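Pli0006 protein (Listeria innocua, PDB 3OP9) probably binds DNA through a helix-turn-helix domain of the XRE (Cro/C1) type and acts as a transcriptional regulator. Local coordinates at residues A[40-44]-A[45-49]; A[14-17]-A[18-21]. All coordinates share one frame; numbering follows the deposited sequence. Where two conformers were deposited one is given.

Contact 1: residues A[40-44]-A[45-49]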
ATOM      1  N   ALA A  40      28.043  -9.913  -9.466  1.00 34.59           N
ATOM      2  CA  ALA A  40      28.174 -11.279  -8.967  1.00 39.61           C
ATOM      3  C   ALA A  40      28.145 -11.274  -7.453  1.00 40.00           C
ATOM      4  O   ALA A  40      27.490 -12.117  -6.834  1.00 41.19           O
ATOM      5  CB  ALA A  40      29.482 -11.938  -9.472  1.00 41.82           C
ATOM      6  N   TYR A  41      28.856 -10.334  -6.840  1.00 32.29           N
ATOM      7  CA  TYR A  41      28.859 -10.267  -5.383  1.00 36.20           C
ATOM      8  C   TYR A  41      27.515  -9.805  -4.804  1.00 35.71           C
ATOM      9  O   TYR A  41      27.170 -10.211  -3.715  1.00 38.37           O
ATOM     10  CB  TYR A  41      29.955  -9.363  -4.875  1.00 35.13           C
ATOM     11  CG  TYR A  41      31.351  -9.835  -5.266  1.00 36.62           C
ATOM     12  CD1 TYR A  41      31.645 -11.199  -5.436  1.00 41.40           C
ATOM     13  CD2 TYR A  41      32.357  -8.924  -5.466  1.00 36.16           C
ATOM     14  CE1 TYR A  41      32.942 -11.615  -5.800  1.00 45.01           C
ATOM     15  CE2 TYR A  41      33.661  -9.323  -5.822  1.00 41.33           C
ATOM     16  CZ  TYR A  41      33.937 -10.662  -5.987  1.00 48.18           C
ATOM     17  OH  TYR A  41      35.218 -11.026  -6.346  1.00 59.84           O
ATOM     18  N   TYR A  42      26.778  -8.950  -5.508  1.00 36.42           N
ATOM     19  CA  TYR A  42      25.407  -8.631  -5.078  1.00 31.39           C
ATOM     20  C   TYR A  42      24.572  -9.883  -4.970  1.00 38.04           C
ATOM     21  O   TYR A  42      23.803 -10.045  -4.015  1.00 43.22           O
ATOM     22  CB  TYR A  42      24.689  -7.736  -6.081  1.00 30.32           C
ATOM     23  CG  TYR A  42      25.156  -6.311  -6.151  1.00 33.11           C
ATOM     24  CD1 TYR A  42      25.937  -5.745  -5.149  1.00 39.24           C
ATOM     25  CD2 TYR A  42      24.819  -5.530  -7.240  1.00 42.24           C
ATOM     26  CE1 TYR A  42      26.368  -4.407  -5.248  1.00 39.32           C
ATOM     27  CE2 TYR A  42      25.236  -4.224  -7.347  1.00 43.03           C
ATOM     28  CZ  TYR A  42      26.005  -3.662  -6.357  1.00 42.72           C
ATOM     29  OH  TYR A  42      26.381  -2.339  -6.517  1.00 42.68           O
HETATM   30  N   MSE A  43      24.699 -10.742  -5.983  0.50 36.20           N
HETATM   31  CA  MSE A  43      23.851 -11.934  -6.125  0.50 40.17           C
HETATM   32  C   MSE A  43      24.167 -12.976  -5.069  0.50 40.12           C
HETATM   33  O   MSE A  43      23.292 -13.726  -4.663  0.50 41.22           O
HETATM   34  CB  MSE A  43      24.021 -12.577  -7.507  0.50 45.18           C
HETATM   35  CG  MSE A  43      23.748 -11.663  -8.688  0.50 51.23           C
HETATM   36 SE   MSE A  43      21.875 -11.560  -9.276  0.50 39.44          SE
HETATM   37  CE  MSE A  43      22.096 -10.047 -10.496  0.50 38.06           C
ATOM     38  N   SER A  44      25.419 -13.028  -4.635  1.00 39.78           N
ATOM     39  CA  SER A  44      25.857 -14.038  -3.695  1.00 47.23           C
ATOM     40  C   SER A  44      25.714 -13.500  -2.288  1.00 50.01           C
ATOM     41  O   SER A  44      25.923 -14.224  -1.314  1.00 57.90           O
ATOM     42  CB  SER A  44      27.305 -14.426  -3.968  1.00 47.33           C
ATOM     43  OG  SER A  44      28.144 -13.325  -3.735  1.00 52.65           O
ATOM     44  N   GLY A  45      25.373 -12.218  -2.192  1.00 40.08           N
ATOM     45  CA  GLY A  45      25.207 -11.545  -0.914  1.00 46.40           C
ATOM     46  C   GLY A  45      26.515 -11.113  -0.258  1.00 47.81           C
ATOM     47  O   GLY A  45      26.536 -10.708   0.901  1.00 54.91           O
ATOM     48  N   GLU A  46      27.606 -11.195  -1.003  0.54 41.16           N
ATOM     49  CA  GLU A  46      28.915 -10.856  -0.455  0.54 43.54           C
ATOM     50  C   GLU A  46      29.090  -9.353  -0.288  0.54 40.98           C
ATOM     51  O   GLU A  46      29.913  -8.899   0.505  0.54 41.51           O
ATOM     52  CB  GLU A  46      30.011 -11.421  -1.346  0.54 49.47           C
ATOM     53  CG  GLU A  46      30.139 -12.933  -1.233  0.54 62.58           C
ATOM     54  CD  GLU A  46      31.308 -13.471  -2.016  0.54 73.24           C
ATOM     55  OE1 GLU A  46      32.401 -13.604  -1.428  0.54 77.83           O
ATOM     56  OE2 GLU A  46      31.132 -13.756  -3.219  0.54 75.82           O
ATOM     57  N   THR A  47      28.315  -8.585  -1.043  1.00 42.59           N
ATOM     58  CA  THR A  47      28.414  -7.131  -1.002  1.00 42.27           C
ATOM     59  C   THR A  47      27.035  -6.579  -1.352  1.00 45.94           C
ATOM     60  O   THR A  47      26.291  -7.226  -2.089  1.00 43.87           O
ATOM     61  CB  THR A  47      29.456  -6.595  -1.992  1.00 45.80           C
ATOM     62  OG1 THR A  47      29.983  -5.343  -1.522  1.00 51.99           O
ATOM     63  CG2 THR A  47      28.839  -6.396  -3.369  1.00 41.47           C
ATOM     64  N   LYS A  48      26.703  -5.402  -0.823  1.00 52.43           N
ATOM     65  CA  LYS A  48      25.381  -4.790  -1.041  1.00 56.66           C
ATOM     66  C   LYS A  48      25.501  -3.422  -1.689  1.00 50.44           C
ATOM     67  O   LYS A  48      26.478  -2.723  -1.467  1.00 43.15           O
ATOM     68  CB  LYS A  48      24.634  -4.625   0.283  1.00 63.69           C
ATOM     69  CG  LYS A  48      24.196  -5.930   0.946  1.00 70.05           C
ATOM     70  CD  LYS A  48      24.890  -6.109   2.287  1.00 73.64           C
ATOM     71  CE  LYS A  48      24.055  -6.939   3.245  1.00 78.33           C
ATOM     72  NZ  LYS A  48      24.248  -8.403   3.061  1.00 78.97           N
ATOM     73  N   PRO A  49      24.493  -3.027  -2.482  1.00 62.43           N
ATOM     74  CA  PRO A  49      24.538  -1.745  -3.195  1.00 55.79           C
ATOM     75  C   PRO A  49      24.164  -0.590  -2.286  1.00 46.48           C
ATOM     76  O   PRO A  49      23.520  -0.790  -1.256  1.00 45.35           O
ATOM     77  CB  PRO A  49      23.473  -1.918  -4.282  1.00 59.49           C
ATOM     78  CG  PRO A  49      22.444  -2.799  -3.621  1.00 60.77           C
ATOM     79  CD  PRO A  49      23.203  -3.717  -2.679  1.00 60.86           C
TER
HETATM   80  O   HOH W   1      23.732  -8.425  -1.832  1.00 32.86           O

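Contact 2: residues A[14-17]-A[18-21]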
ATOM      1  N   LEU A  14      17.431 -10.368  -6.179  1.00 20.17           N
ATOM      2  CA  LEU A  14      18.101  -9.918  -7.378  1.00 22.09           C
ATOM      3  C   LEU A  14      18.379 -11.158  -8.245  1.00 23.25           C
ATOM      4  O   LEU A  14      18.263 -11.115  -9.463  1.00 23.86           O
ATOM      5  CB  LEU A  14      19.399  -9.178  -7.031  1.00 22.60           C
ATOM      6  CG  LEU A  14      20.073  -8.574  -8.270  1.00 26.75           C
ATOM      7  CD1 LEU A  14      19.159  -7.535  -8.918  1.00 28.16           C
ATOM      8  CD2 LEU A  14      21.391  -7.950  -7.910  1.00 29.37           C
ATOM      9  N   SER A  15      18.728 -12.276  -7.604  1.00 23.66           N
ATOM     10  CA  SER A  15      19.021 -13.504  -8.333  1.00 25.78           C
ATOM     11  C   SER A  15      17.771 -13.987  -9.089  1.00 27.57           C
ATOM     12  O   SER A  15      17.855 -14.420 -10.236  1.00 29.60           O
ATOM     13  CB  SER A  15      19.559 -14.587  -7.384  1.00 33.01           C
ATOM     14  OG  SER A  15      20.832 -14.212  -6.831  1.00 30.14           O
ATOM     15  N   ARG A  16      16.606 -13.886  -8.457  1.00 25.81           N
ATOM     16  CA  ARG A  16      15.380 -14.329  -9.102  1.00 28.64           C
ATOM     17  C   ARG A  16      14.952 -13.384 -10.234  1.00 25.68           C
ATOM     18  O   ARG A  16      14.411 -13.839 -11.241  1.00 27.75           O
ATOM     19  CB  ARG A  16      14.232 -14.457  -8.112  1.00 30.47           C
ATOM     20  CG  ARG A  16      13.010 -15.060  -8.818  1.00 43.30           C
ATOM     21  CD  ARG A  16      11.882 -15.334  -7.911  1.00 49.31           C
ATOM     22  NE  ARG A  16      12.164 -16.370  -6.927  1.00 50.04           N
ATOM     23  CZ  ARG A  16      12.042 -17.682  -7.140  1.00 46.95           C
ATOM     24  NH1 ARG A  16      11.686 -18.158  -8.327  1.00 52.60           N
ATOM     25  NH2 ARG A  16      12.296 -18.519  -6.149  1.00 41.06           N
ATOM     26  N   LEU A  17      15.182 -12.088 -10.058  1.00 27.21           N
ATOM     27  CA  LEU A  17      14.892 -11.101 -11.099  1.00 25.49           C
ATOM     28  C   LEU A  17      15.767 -11.374 -12.312  1.00 29.47           C
ATOM     29  O   LEU A  17      15.292 -11.380 -13.445  1.00 31.14           O
ATOM     30  CB  LEU A  17      15.143  -9.673 -10.564  1.00 20.99           C
ATOM     31  CG  LEU A  17      14.046  -9.148  -9.644  1.00 25.61           C
ATOM     32  CD1 LEU A  17      14.512  -7.885  -8.925  1.00 25.29           C
ATOM     33  CD2 LEU A  17      12.738  -8.895 -10.429  1.00 28.83           C
ATOM     34  N   LYS A  18      17.046 -11.625 -12.067  1.00 28.34           N
ATOM     35  CA  LYS A  18      17.986 -11.929 -13.130  1.00 31.78           C
ATOM     36  C   LYS A  18      17.526 -13.149 -13.918  1.00 36.89           C
ATOM     37  O   LYS A  18      17.560 -13.167 -15.163  1.00 35.95           O
ATOM     38  CB  LYS A  18      19.369 -12.183 -12.534  1.00 32.59           C
ATOM     39  CG  LYS A  18      20.449 -12.509 -13.555  1.00 37.05           C
ATOM     40  CD  LYS A  18      21.480 -13.458 -12.975  1.00 40.86           C
ATOM     41  CE  LYS A  18      22.576 -13.792 -13.985  1.00 54.74           C
ATOM     42  NZ  LYS A  18      23.747 -14.462 -13.343  1.00 61.32           N
ATOM     43  N   LYS A  19      17.074 -14.162 -13.191  1.00 28.49           N
ATOM     44  CA  LYS A  19      16.641 -15.411 -13.808  1.00 35.29           C
ATOM     45  C   LYS A  19      15.370 -15.185 -14.611  1.00 35.16           C
ATOM     46  O   LYS A  19      15.287 -15.546 -15.773  1.00 39.47           O
ATOM     47  CB  LYS A  19      16.379 -16.482 -12.736  1.00 37.44           C
ATOM     48  CG  LYS A  19      15.692 -17.751 -13.296  1.00 51.08           C
ATOM     49  CD  LYS A  19      15.444 -18.820 -12.228  1.00 64.28           C
ATOM     50  CE  LYS A  19      14.262 -18.481 -11.310  1.00 70.30           C
ATOM     51  NZ  LYS A  19      12.932 -18.551 -11.995  1.00 74.58           N
ATOM     52  N   GLU A  20      14.373 -14.575 -13.986  1.00 30.91           N
ATOM     53  CA  GLU A  20      13.072 -14.422 -14.617  1.00 38.15           C
ATOM     54  C   GLU A  20      13.108 -13.461 -15.788  1.00 39.86           C
ATOM     55  O   GLU A  20      12.255 -13.534 -16.661  1.00 34.66           O
ATOM     56  CB  GLU A  20      12.043 -13.959 -13.603  1.00 37.64           C
ATOM     57  CG  GLU A  20      11.743 -15.028 -12.578  1.00 46.75           C
ATOM     58  CD  GLU A  20      10.354 -14.913 -11.993  1.00 58.69           C
ATOM     59  OE1 GLU A  20       9.636 -13.949 -12.348  1.00 50.63           O
ATOM     60  OE2 GLU A  20       9.978 -15.799 -11.192  1.00 65.88           O
ATOM     61  N   HIS A  21      14.088 -12.563 -15.812  1.00 37.60           N
ATOM     62  CA  HIS A  21      14.183 -11.596 -16.899  1.00 41.75           C
ATOM     63  C   HIS A  21      15.170 -12.019 -17.973  1.00 43.37           C
ATOM     64  O   HIS A  21      15.302 -11.337 -18.979  1.00 44.54           O
ATOM     65  CB  HIS A  21      14.560 -10.217 -16.359  1.00 34.42           C
ATOM     66  CG  HIS A  21      13.425  -9.510 -15.689  1.00 29.97           C
ATOM     67  ND1 HIS A  21      12.662  -8.555 -16.324  1.00 28.77           N
ATOM     68  CD2 HIS A  21      12.917  -9.624 -14.435  1.00 28.19           C
ATOM     69  CE1 HIS A  21      11.734  -8.111 -15.495  1.00 29.78           C
ATOM     70  NE2 HIS A  21      11.883  -8.727 -14.336  1.00 31.25           N
TER

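Contact 1: residues A[40-44]-A[45-49]
With CG turned away from its own carbonyl carbon (chi1 -72°), Tyr42 sets its ring obliquely against Thr47 and Pro49, so that Pro49 CD sits over one face and Thr47 O lies at the edge. Pro49 CB packs 3.7 Å from Tyr42 CZ, and Thr47 CG2, wedged between the two tyrosines, reaches Tyr41 CB and Tyr42 CD1, each at 3.5 Å. The chain leaves the helical path at Gly45, whose phi is positive. Tyr41 O receives two weak hydrogen bonds, from Glu46 N at 2.9 Å and from Thr47 N at 3.3 Å, and a further weak one joins Gly45 N to Tyr42 O; the pattern is a Schellman motif with weak bonds, capping what is probably the recognition helix. One water donates to both Tyr42 O and Thr47 O, pinning the departing loop to the last helical turn. On the solvent side, in the conformer of Glu46 given here, Ser44 OG donates to the anti lone pair of Glu46 OE2 at 3.1 Å. The turn follows helix 36-44 and leads toward helix 51-61; Tyr42 is buried against Leu14, Leu32 and Lys53, while Pro49 rests on Phe10 and Leu54.

Contact 2: residues A[14-17]-A[18-21]
The His21 imidazole meets Leu17 O at its edge, in the plane of the ring, with His21 CD2 3.1 Å from Leu17 O, and it also packs edge-to-face with Phe61. Leu17 CD2 comes to 4.0 Å from His21 NE2, the two side chains running the same way. Glu20 OE2 lies at the edge of the Arg16 guanidinium, near its plane, yet the carboxylate is turned 83° from it and Arg16 NH1 stays 4.1 Å from Glu20 OE2, beyond a salt bridge. What touches instead is the aliphatic part of the arginine: Arg16 CD is 3.8 Å from Glu20 OE2. The bend at chi3 (-66°) carries the guanidinium alongside Lys19, whose NZ stands 3.9 Å from Arg16 NH1. Beneath run the i to i+4 bonds near the C-terminal end of helix 10-21, the first of the helix-turn-helix domain, among them Glu20 N to Arg16 O at 2.8 Å and His21 N to Leu17 O at 2.9 Å, the latter less straight, at 139°. Arg16 NH2 forms a salt bridge with Glu109 of the second subunit, and Glu20 OE1 accepts a hydrogen bond from Ser94 N of the third, whereas Lys18 NZ bonds Asn25 of its own chain. The charge of Arg16 is thus probably met mainly by Glu109 of the second subunit and only loosely by Glu20, with Lys19 a like charge nearby.

Both contacts belong to the helix-turn-helix domain and meet along one seam, where Tyr42 of contact 1 packs on Leu14 of contact 2; the given conformer of Met43 adds contacts to Leu14, Ser15 and Lys18. Each is partly buried, its inner residues (Tyr42 and Pro49; Leu14 and Leu17) apolar or aromatic, with Ser44 and Glu46, or Lys19 and His21, on the exposed side. They differ in what the backbone does. Residues 14-21 keep regular helical bonding within helix 10-21, whereas residues 40-49 leave a helix, relying on weak bonds and a bridging water. Their outward chemistry also diverges: Arg16 and Glu20 bond to other subunits, while Ser44 pairs with Glu46 in one conformer of the latter.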